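Local coordinates for TssK (PDB 5Y0E), which is a structural component of the bacterial type VI secretion baseplate, where it probably helps to connect the baseplate to the rest of the machine, at residues Gly58-Asn63 against Leu180-Ala185; Leu87-Asn92 against Thr169-Lys174; Thr94-Val99 against Leu153-Glu158. All blocks are in the same frame, centred on the assembly; numbering follows the deposited sequence.

Contact 1: Gly58-Asn63 against Leu180-Ala185; sequences GKIALN and LRLDTA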
loop_
_atom_site.group_PDB
_atom_site.type_symbol
_atom_site.label_atom_id
_atom_site.label_comp_id
_atom_site.label_asym_id
_atom_site.label_seq_id
_atom_site.Cartn_x
_atom_site.Cartn_y
_atom_site.Cartn_z
ATOM N N GLY A 58 4.277 -24.238 -33.573
ATOM C CA GLY A 58 5.624 -23.812 -33.303
ATOM C C GLY A 58 5.824 -22.337 -33.456
ATOM O O GLY A 58 6.948 -21.892 -33.670
ATOM N N LYS A 59 4.757 -21.563 -33.345
ATOM C CA LYS A 59 4.820 -20.122 -33.513
ATOM C C LYS A 59 4.408 -19.437 -32.221
ATOM O O LYS A 59 3.402 -19.806 -31.604
ATOM C CB LYS A 59 3.926 -19.669 -34.677
ATOM C CG LYS A 59 4.480 -20.029 -36.067
ATOM C CD LYS A 59 3.501 -19.697 -37.177
ATOM C CE LYS A 59 3.905 -20.335 -38.505
ATOM N NZ LYS A 59 5.056 -19.667 -39.166
ATOM N N ILE A 60 5.201 -18.458 -31.811
ATOM C CA ILE A 60 4.791 -17.484 -30.812
ATOM C C ILE A 60 4.207 -16.280 -31.531
ATOM O O ILE A 60 4.889 -15.632 -32.325
ATOM C CB ILE A 60 5.970 -17.060 -29.936
ATOM C CG1 ILE A 60 6.521 -18.258 -29.175
ATOM C CG2 ILE A 60 5.525 -15.972 -28.994
ATOM C CD1 ILE A 60 5.464 -18.978 -28.433
ATOM N N ALA A 61 2.957 -15.971 -31.247
ATOM C CA ALA A 61 2.313 -14.819 -31.842
ATOM C C ALA A 61 1.547 -14.033 -30.787
ATOM O O ALA A 61 0.854 -14.610 -29.949
ATOM C CB ALA A 61 1.380 -15.251 -32.960
ATOM N N LEU A 62 1.648 -12.713 -30.854
ATOM C CA LEU A 62 0.903 -11.829 -29.969
ATOM C C LEU A 62 -0.328 -11.305 -30.685
ATOM O O LEU A 62 -0.205 -10.595 -31.674
ATOM C CB LEU A 62 1.772 -10.667 -29.518
ATOM C CG LEU A 62 3.045 -11.160 -28.878
ATOM C CD1 LEU A 62 3.881 -10.004 -28.421
ATOM C CD2 LEU A 62 2.682 -12.050 -27.729
ATOM N N ASN A 63 -1.511 -11.648 -30.179
ATOM C CA ASN A 63 -2.733 -11.010 -30.662
ATOM C C ASN A 63 -2.672 -9.493 -30.487
ATOM O O ASN A 63 -2.997 -8.737 -31.403
ATOM C CB ASN A 63 -3.949 -11.566 -29.918
ATOM C CG ASN A 63 -4.446 -12.872 -30.484
ATOM O OD1 ASN A 63 -4.357 -13.119 -31.679
ATOM N ND2 ASN A 63 -4.999 -13.711 -29.623
ATOM N N LEU A 180 3.668 -26.140 -29.140
ATOM C CA LEU A 180 4.562 -25.701 -28.082
ATOM C C LEU A 180 3.846 -25.692 -26.748
ATOM O O LEU A 180 2.678 -25.319 -26.668
ATOM C CB LEU A 180 5.105 -24.315 -28.363
ATOM C CG LEU A 180 5.762 -24.059 -29.721
ATOM C CD1 LEU A 180 5.724 -22.588 -30.005
ATOM C CD2 LEU A 180 7.171 -24.564 -29.747
ATOM N N ARG A 181 4.546 -26.134 -25.712
ATOM C CA ARG A 181 4.095 -25.985 -24.340
ATOM C C ARG A 181 4.918 -24.886 -23.689
ATOM O O ARG A 181 6.150 -24.888 -23.779
ATOM C CB ARG A 181 4.229 -27.286 -23.550
ATOM C CG ARG A 181 3.706 -27.197 -22.127
ATOM C CD ARG A 181 3.742 -28.553 -21.441
ATOM N NE ARG A 181 5.053 -29.172 -21.568
ATOM C CZ ARG A 181 5.984 -29.150 -20.625
ATOM N NH1 ARG A 181 5.744 -28.552 -19.465
ATOM N NH2 ARG A 181 7.158 -29.732 -20.842
ATOM N N LEU A 182 4.239 -23.943 -23.055
ATOM C CA LEU A 182 4.889 -22.786 -22.471
ATOM C C LEU A 182 4.954 -22.910 -20.960
ATOM O O LEU A 182 4.098 -23.530 -20.333
ATOM C CB LEU A 182 4.150 -21.505 -22.841
ATOM C CG LEU A 182 4.103 -21.192 -24.325
ATOM C CD1 LEU A 182 3.210 -19.996 -24.557
ATOM C CD2 LEU A 182 5.480 -20.932 -24.822
ATOM N N ASP A 183 5.977 -22.308 -20.383
ATOM C CA ASP A 183 6.078 -22.225 -18.933
ATOM C C ASP A 183 5.098 -21.173 -18.431
ATOM O O ASP A 183 5.427 -20.001 -18.311
ATOM C CB ASP A 183 7.499 -21.899 -18.516
ATOM C CG ASP A 183 7.640 -21.794 -17.034
ATOM O OD1 ASP A 183 6.661 -22.070 -16.314
ATOM O OD2 ASP A 183 8.732 -21.427 -16.579
ATOM N N THR A 184 3.888 -21.605 -18.096
ATOM C CA THR A 184 2.873 -20.693 -17.604
ATOM C C THR A 184 3.222 -20.038 -16.277
ATOM O O THR A 184 2.467 -19.182 -15.820
ATOM C CB THR A 184 1.544 -21.416 -17.443
ATOM O OG1 THR A 184 1.751 -22.579 -16.644
ATOM C CG2 THR A 184 1.001 -21.805 -18.779
ATOM N N ALA A 185 4.303 -20.404 -15.623
ATOM C CA ALA A 185 4.592 -19.759 -14.359
ATOM C C ALA A 185 5.356 -18.466 -14.527
ATOM O O ALA A 185 5.383 -17.662 -13.596
ATOM C CB ALA A 185 5.384 -20.691 -13.444
#

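Contact 2: Leu87-Asn92 against Thr169-Lys174; sequences LAIADN and TRVLEK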
loop_
_atom_site.group_PDB
_atom_site.type_symbol
_atom_site.label_atom_id
_atom_site.label_comp_id
_atom_site.label_asym_id
_atom_site.label_seq_id
_atom_site.Cartn_x
_atom_site.Cartn_y
_atom_site.Cartn_z
ATOM N N LEU A 87 7.078 -15.720 -34.395
ATOM C CA LEU A 87 8.342 -16.360 -34.277
ATOM C C LEU A 87 8.252 -17.846 -34.276
ATOM O O LEU A 87 7.661 -18.437 -33.406
ATOM C CB LEU A 87 9.009 -15.902 -33.010
ATOM C CG LEU A 87 10.367 -16.460 -32.704
ATOM C CD1 LEU A 87 11.384 -15.832 -33.605
ATOM C CD2 LEU A 87 10.692 -16.133 -31.274
ATOM N N ALA A 88 8.827 -18.443 -35.300
ATOM C CA ALA A 88 8.903 -19.889 -35.390
ATOM C C ALA A 88 9.995 -20.396 -34.473
ATOM O O ALA A 88 11.086 -19.830 -34.410
ATOM C CB ALA A 88 9.187 -20.321 -36.824
ATOM N N ILE A 89 9.658 -21.427 -33.735
ATOM C CA ILE A 89 10.581 -22.022 -32.811
ATOM C C ILE A 89 11.122 -23.260 -33.469
ATOM O O ILE A 89 10.390 -24.082 -33.961
ATOM C CB ILE A 89 9.893 -22.362 -31.494
ATOM C CG1 ILE A 89 9.479 -21.094 -30.784
ATOM C CG2 ILE A 89 10.843 -23.085 -30.585
ATOM C CD1 ILE A 89 10.643 -20.196 -30.469
ATOM N N ALA A 90 12.431 -23.358 -33.512
ATOM C CA ALA A 90 13.067 -24.479 -34.148
ATOM C C ALA A 90 12.838 -25.739 -33.371
ATOM O O ALA A 90 12.437 -25.707 -32.236
ATOM C CB ALA A 90 14.543 -24.221 -34.297
ATOM N N ASP A 91 13.173 -26.867 -33.968
ATOM C CA ASP A 91 12.961 -28.157 -33.335
ATOM C C ASP A 91 13.712 -28.381 -32.019
ATOM O O ASP A 91 13.245 -29.120 -31.157
ATOM C CB ASP A 91 13.270 -29.270 -34.324
ATOM C CG ASP A 91 12.259 -29.352 -35.449
ATOM O OD1 ASP A 91 11.056 -29.311 -35.179
ATOM O OD2 ASP A 91 12.669 -29.476 -36.616
ATOM N N ASN A 92 14.866 -27.746 -31.866
ATOM C CA ASN A 92 15.756 -28.025 -30.771
ATOM C C ASN A 92 15.653 -27.059 -29.610
ATOM O O ASN A 92 16.073 -27.380 -28.513
ATOM C CB ASN A 92 17.203 -28.054 -31.282
ATOM C CG ASN A 92 17.510 -29.274 -32.145
ATOM O OD1 ASN A 92 16.835 -30.298 -32.044
ATOM N ND2 ASN A 92 18.545 -29.178 -32.968
ATOM N N THR A 169 7.597 -14.884 -22.620
ATOM C CA THR A 169 7.261 -16.256 -22.281
ATOM C C THR A 169 8.499 -17.125 -22.406
ATOM O O THR A 169 9.550 -16.693 -22.879
ATOM C CB THR A 169 6.148 -16.786 -23.173
ATOM O OG1 THR A 169 5.600 -17.960 -22.589
ATOM C CG2 THR A 169 6.669 -17.095 -24.541
ATOM N N ARG A 170 8.356 -18.368 -21.971
ATOM C CA ARG A 170 9.419 -19.357 -22.099
ATOM C C ARG A 170 8.868 -20.619 -22.737
ATOM O O ARG A 170 7.825 -21.136 -22.321
ATOM C CB ARG A 170 10.047 -19.682 -20.750
ATOM C CG ARG A 170 10.821 -20.984 -20.728
ATOM C CD ARG A 170 11.501 -21.209 -19.379
ATOM N NE ARG A 170 12.791 -20.555 -19.329
ATOM C CZ ARG A 170 13.945 -21.199 -19.244
ATOM N NH1 ARG A 170 13.963 -22.523 -19.171
ATOM N NH2 ARG A 170 15.081 -20.517 -19.216
ATOM N N VAL A 171 9.557 -21.101 -23.758
ATOM C CA VAL A 171 9.216 -22.375 -24.377
ATOM C C VAL A 171 9.897 -23.485 -23.594
ATOM O O VAL A 171 11.116 -23.478 -23.427
ATOM C CB VAL A 171 9.627 -22.420 -25.853
ATOM C CG1 VAL A 171 9.134 -23.710 -26.458
ATOM C CG2 VAL A 171 9.056 -21.248 -26.615
ATOM N N LEU A 172 9.110 -24.426 -23.101
ATOM C CA LEU A 172 9.670 -25.560 -22.384
ATOM C C LEU A 172 9.906 -26.750 -23.296
ATOM O O LEU A 172 10.945 -27.408 -23.204
ATOM C CB LEU A 172 8.743 -25.983 -21.252
ATOM C CG LEU A 172 8.649 -25.038 -20.067
ATOM C CD1 LEU A 172 7.635 -25.571 -19.085
ATOM C CD2 LEU A 172 10.008 -24.852 -19.427
ATOM N N GLU A 173 8.960 -27.026 -24.181
ATOM C CA GLU A 173 8.978 -28.236 -24.977
ATOM C C GLU A 173 8.241 -27.972 -26.281
ATOM O O GLU A 173 7.215 -27.285 -26.295
ATOM C CB GLU A 173 8.340 -29.394 -24.199
ATOM C CG GLU A 173 7.727 -30.484 -25.053
ATOM C CD GLU A 173 7.155 -31.618 -24.226
ATOM O OE1 GLU A 173 7.907 -32.238 -23.444
ATOM O OE2 GLU A 173 5.950 -31.889 -24.351
ATOM N N LYS A 174 8.787 -28.495 -27.374
ATOM C CA LYS A 174 8.107 -28.499 -28.660
ATOM C C LYS A 174 7.661 -29.925 -28.914
ATOM O O LYS A 174 8.481 -30.788 -29.227
ATOM C CB LYS A 174 9.015 -27.997 -29.772
ATOM C CG LYS A 174 8.318 -27.844 -31.106
ATOM C CD LYS A 174 9.321 -27.464 -32.169
ATOM C CE LYS A 174 8.679 -27.359 -33.532
ATOM N NZ LYS A 174 9.675 -26.963 -34.564
#

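Contact 3: Thr94-Val99 against Leu153-Glu158; sequences TGENVV and LMLESE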
loop_
_atom_site.group_PDB
_atom_site.type_symbol
_atom_site.label_atom_id
_atom_site.label_comp_id
_atom_site.label_asym_id
_atom_site.label_seq_id
_atom_site.Cartn_x
_atom_site.Cartn_y
_atom_site.Cartn_z
ATOM N N THR A 94 14.596 -25.433 -26.458
ATOM C CA THR A 94 13.805 -25.927 -25.359
ATOM C C THR A 94 14.297 -25.159 -24.168
ATOM O O THR A 94 15.477 -24.933 -24.021
ATOM C CB THR A 94 13.959 -27.452 -25.195
ATOM O OG1 THR A 94 13.152 -28.116 -26.167
ATOM C CG2 THR A 94 13.499 -27.904 -23.851
ATOM N N GLY A 95 13.388 -24.704 -23.336
ATOM C CA GLY A 95 13.801 -23.944 -22.194
ATOM C C GLY A 95 14.470 -22.670 -22.630
ATOM O O GLY A 95 15.481 -22.293 -22.096
ATOM N N GLU A 96 13.915 -22.009 -23.623
ATOM C CA GLU A 96 14.482 -20.752 -24.077
ATOM C C GLU A 96 13.480 -19.620 -23.878
ATOM O O GLU A 96 12.268 -19.817 -23.961
ATOM C CB GLU A 96 14.900 -20.849 -25.537
ATOM C CG GLU A 96 15.520 -19.583 -26.080
ATOM C CD GLU A 96 17.011 -19.685 -26.222
ATOM O OE1 GLU A 96 17.502 -20.794 -26.504
ATOM O OE2 GLU A 96 17.690 -18.656 -26.049
ATOM N N ASN A 97 13.994 -18.430 -23.602
ATOM C CA ASN A 97 13.146 -17.271 -23.369
ATOM C C ASN A 97 12.875 -16.526 -24.665
ATOM O O ASN A 97 13.788 -16.284 -25.452
ATOM C CB ASN A 97 13.789 -16.336 -22.357
ATOM C CG ASN A 97 13.548 -16.776 -20.954
ATOM O OD1 ASN A 97 12.539 -17.400 -20.672
ATOM N ND2 ASN A 97 14.459 -16.449 -20.062
ATOM N N VAL A 98 11.616 -16.160 -24.869
ATOM C CA VAL A 98 11.170 -15.361 -25.999
ATOM C C VAL A 98 10.856 -13.951 -25.518
ATOM O O VAL A 98 10.188 -13.767 -24.500
ATOM C CB VAL A 98 9.933 -15.996 -26.653
ATOM C CG1 VAL A 98 9.594 -15.286 -27.934
ATOM C CG2 VAL A 98 10.180 -17.446 -26.909
ATOM N N VAL A 99 11.300 -12.958 -26.275
ATOM C CA VAL A 99 11.158 -11.560 -25.901
ATOM C C VAL A 99 10.443 -10.768 -26.989
ATOM O O VAL A 99 10.342 -11.184 -28.139
ATOM C CB VAL A 99 12.515 -10.907 -25.622
ATOM C CG1 VAL A 99 13.233 -11.648 -24.539
ATOM C CG2 VAL A 99 13.329 -10.874 -26.894
ATOM N N LEU A 153 9.493 -10.253 -32.256
ATOM C CA LEU A 153 9.596 -11.358 -31.329
ATOM C C LEU A 153 10.857 -12.118 -31.636
ATOM O O LEU A 153 11.122 -12.370 -32.775
ATOM C CB LEU A 153 8.410 -12.267 -31.486
ATOM C CG LEU A 153 7.155 -11.542 -31.113
ATOM C CD1 LEU A 153 5.988 -12.114 -31.852
ATOM C CD2 LEU A 153 6.940 -11.586 -29.630
ATOM N N MET A 154 11.646 -12.438 -30.630
ATOM C CA MET A 154 12.890 -13.154 -30.813
ATOM C C MET A 154 13.347 -13.936 -29.587
ATOM O O MET A 154 12.708 -13.909 -28.574
ATOM C CB MET A 154 13.985 -12.208 -31.269
ATOM C CG MET A 154 14.096 -10.918 -30.519
ATOM S SD MET A 154 15.651 -10.103 -30.814
ATOM C CE MET A 154 15.189 -9.133 -32.197
ATOM N N LEU A 155 14.447 -14.659 -29.698
ATOM C CA LEU A 155 14.970 -15.425 -28.582
ATOM C C LEU A 155 15.850 -14.547 -27.712
ATOM O O LEU A 155 16.581 -13.696 -28.214
ATOM C CB LEU A 155 15.777 -16.624 -29.075
ATOM C CG LEU A 155 15.090 -17.560 -30.061
ATOM C CD1 LEU A 155 15.976 -18.737 -30.350
ATOM C CD2 LEU A 155 13.759 -18.009 -29.511
ATOM N N GLU A 156 15.794 -14.775 -26.405
ATOM C CA GLU A 156 16.652 -14.014 -25.513
ATOM C C GLU A 156 18.112 -14.168 -25.898
ATOM O O GLU A 156 18.896 -13.227 -25.752
ATOM C CB GLU A 156 16.425 -14.448 -24.069
ATOM C CG GLU A 156 17.232 -13.680 -23.038
ATOM C CD GLU A 156 17.049 -14.232 -21.643
ATOM O OE1 GLU A 156 17.448 -15.384 -21.394
ATOM O OE2 GLU A 156 16.494 -13.524 -20.789
ATOM N N SER A 157 18.493 -15.330 -26.420
ATOM C CA SER A 157 19.879 -15.541 -26.810
ATOM C C SER A 157 20.285 -14.708 -28.021
ATOM O O SER A 157 21.479 -14.476 -28.221
ATOM C CB SER A 157 20.113 -17.011 -27.102
ATOM O OG SER A 157 19.316 -17.424 -28.179
ATOM N N GLU A 158 19.339 -14.257 -28.833
ATOM C CA GLU A 158 19.682 -13.477 -30.014
ATOM C C GLU A 158 19.848 -11.989 -29.727
ATOM O O GLU A 158 20.093 -11.223 -30.654
ATOM C CB GLU A 158 18.630 -13.687 -31.110
ATOM C CG GLU A 158 18.542 -15.113 -31.595
ATOM C CD GLU A 158 17.315 -15.409 -32.448
ATOM O OE1 GLU A 158 16.300 -14.681 -32.368
ATOM O OE2 GLU A 158 17.367 -16.406 -33.201
#

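Contact 1: Gly58-Asn63 against Leu180-Ala185
Leu180 CD1 rests against the backbone of Gly58, 3.5 Å from Gly58 C, and this is the tight half of a contact made without any hydrogen bond across it. Gly58 has positive phi (71°), a conformation that glycine adopts readily, and it offers bare main chain on which the leucine can lie. With CG anti to its carbonyl carbon (chi1 -52°), Leu180 brings CG to 3.6 Å from Gly58 CA, while CD1 continues on to Lys59 N, also at 3.6 Å. The Ile60 and Leu180 side chains cross at about a right angle, Ile60 CD1 standing 3.9 Å from Leu180 CD1. Beyond that point the packing thins. Leu182, partly exposed, adds just its CD2, 4.1 Å from Ile60 CD1, and the CB of Lys59 points away from Leu180-Ala185. The example illustrates an apolar join between two sheets in which methyl groups pack on one another and on bare main chain. Strand 59-60 pairs with strand 87-88 as a two-stranded antiparallel sheet, whereas strand 180-182 is, within this chain, an edge strand of a mixed sheet, beside strand 163-174; Leu55, whose backbone bonds to Leu180, also packs against Ile60 from its loop.

Contact 2: Leu87-Asn92 against Thr169-Lys174
Ile89 and Val171 open this contact, tip to tip, between a segment leaving the short strand 87-88 and a strand carrying a classic beta bulge. The bulge is formed by Leu172 and Glu173, which both face Arg181, and it puts an extra residue into the strand. Val171 and Lys174, three positions apart, can therefore both turn their side chains toward Leu87-Asn92, a neat example of a bulge resetting which residues share a face.

Along Leu87-Asn92, Ile89 is the first residue to touch. Its CG1 lies 4.2 Å from Val171 CG2, a light apolar contact between buried side chains, and the same isoleucine also packs on Leu180 and Leu155. Its carbonyl then turns to polar use: Ile89 O accepts from Lys174 NZ at 3.0 Å, with the donor tilted 17° from the carbonyl plane. Ala90 follows with its methyl pointing away, but its main chain is brushed by the aliphatic part of the lysine, Lys174 CD lying 3.6 Å from Ala90 O. Asp91 comes next. It is exposed and its CB points away, yet its carboxylate swings back to the lysine, giving a salt bridge on the exposed side of the contact.

Lys174 reaches both acceptors because it is fully extended, with CG anti to the backbone N (chi1 -174°). The ammonium group is gripped by two oxygens: besides Ile89 O, Asp91 OD1 receives Lys174 NZ at 2.8 Å, from above the carboxylate plane and 54° out of it.

Contact 3: Thr94-Val99 against Leu153-Glu158
Glu96 and Ser157 meet where an antiparallel strand pair gives way to a 3-10 turn, and the glutamate can be followed atom by atom. Its CB merely starts the chain, too far from Leu153-Glu158 to pack. CG stands anti to the backbone N (chi1 -179°) and passes Leu155 CD2 at 4.2 Å, the two side chains crossing at about a right angle. A bend at chi2 (105°) then carries CD to 3.8 Å from Ser157 OG. Of the two carboxylate oxygens, OE1 stays more distant, while Glu96 OE2 accepts from Ser157 OG at 2.9 Å, the hydroxyl arriving from above the carboxylate plane. The backbone N of Ser157 adds a weak second bond to the same oxygen.

Beside this, Asn97 and Glu156 run side by side with amide and carboxylate planes 86° apart, joined by a weak bond from ND2 to OE1. The main chains do the firmer work: Glu156 N gives to Asn97 O at 2.7 Å, and Val99 and Met154 form a hydrogen-bonded antiparallel pair, Val99 N to Met154 O at 2.9 Å and Met154 N to Val99 O at 3.1 Å. On one face Val99 CG2 packs on Met154 CG at 3.7 Å; on the other, Val98 and Leu155 form the non-hydrogen-bonded pair, both resting on Leu87.

As a case of sheet assembly, strand 96-103 occupies an inner position, bonded to strand 142-155 along one edge and to strand 163-174 along the other, where Gly95 and Glu96 make a G1 beta bulge opposite Val171.

The three contacts show how one region is built by strand pairing within two sheets and by packing between them. Contact 2 is the middle member, its centre about 8 Å from the centres of both others, while contacts 1 and 3 lie about 11 Å apart, centre to centre. Contacts 1 and 2 share the small sheet through Gly58 O and Ile89 N, a probable hydrogen bond of 2.8 Å, and share the mixed sheet through another probable hydrogen bond, Asp183 N to Arg170 O at 2.9 Å. A third, between Thr169 O and Val98 N and also 2.9 Å long, joins contact 2 to contact 3. Apolar packing closes the circuit, with Leu62 CD1 3.6 Å from Leu153 CD2 between contacts 1 and 3.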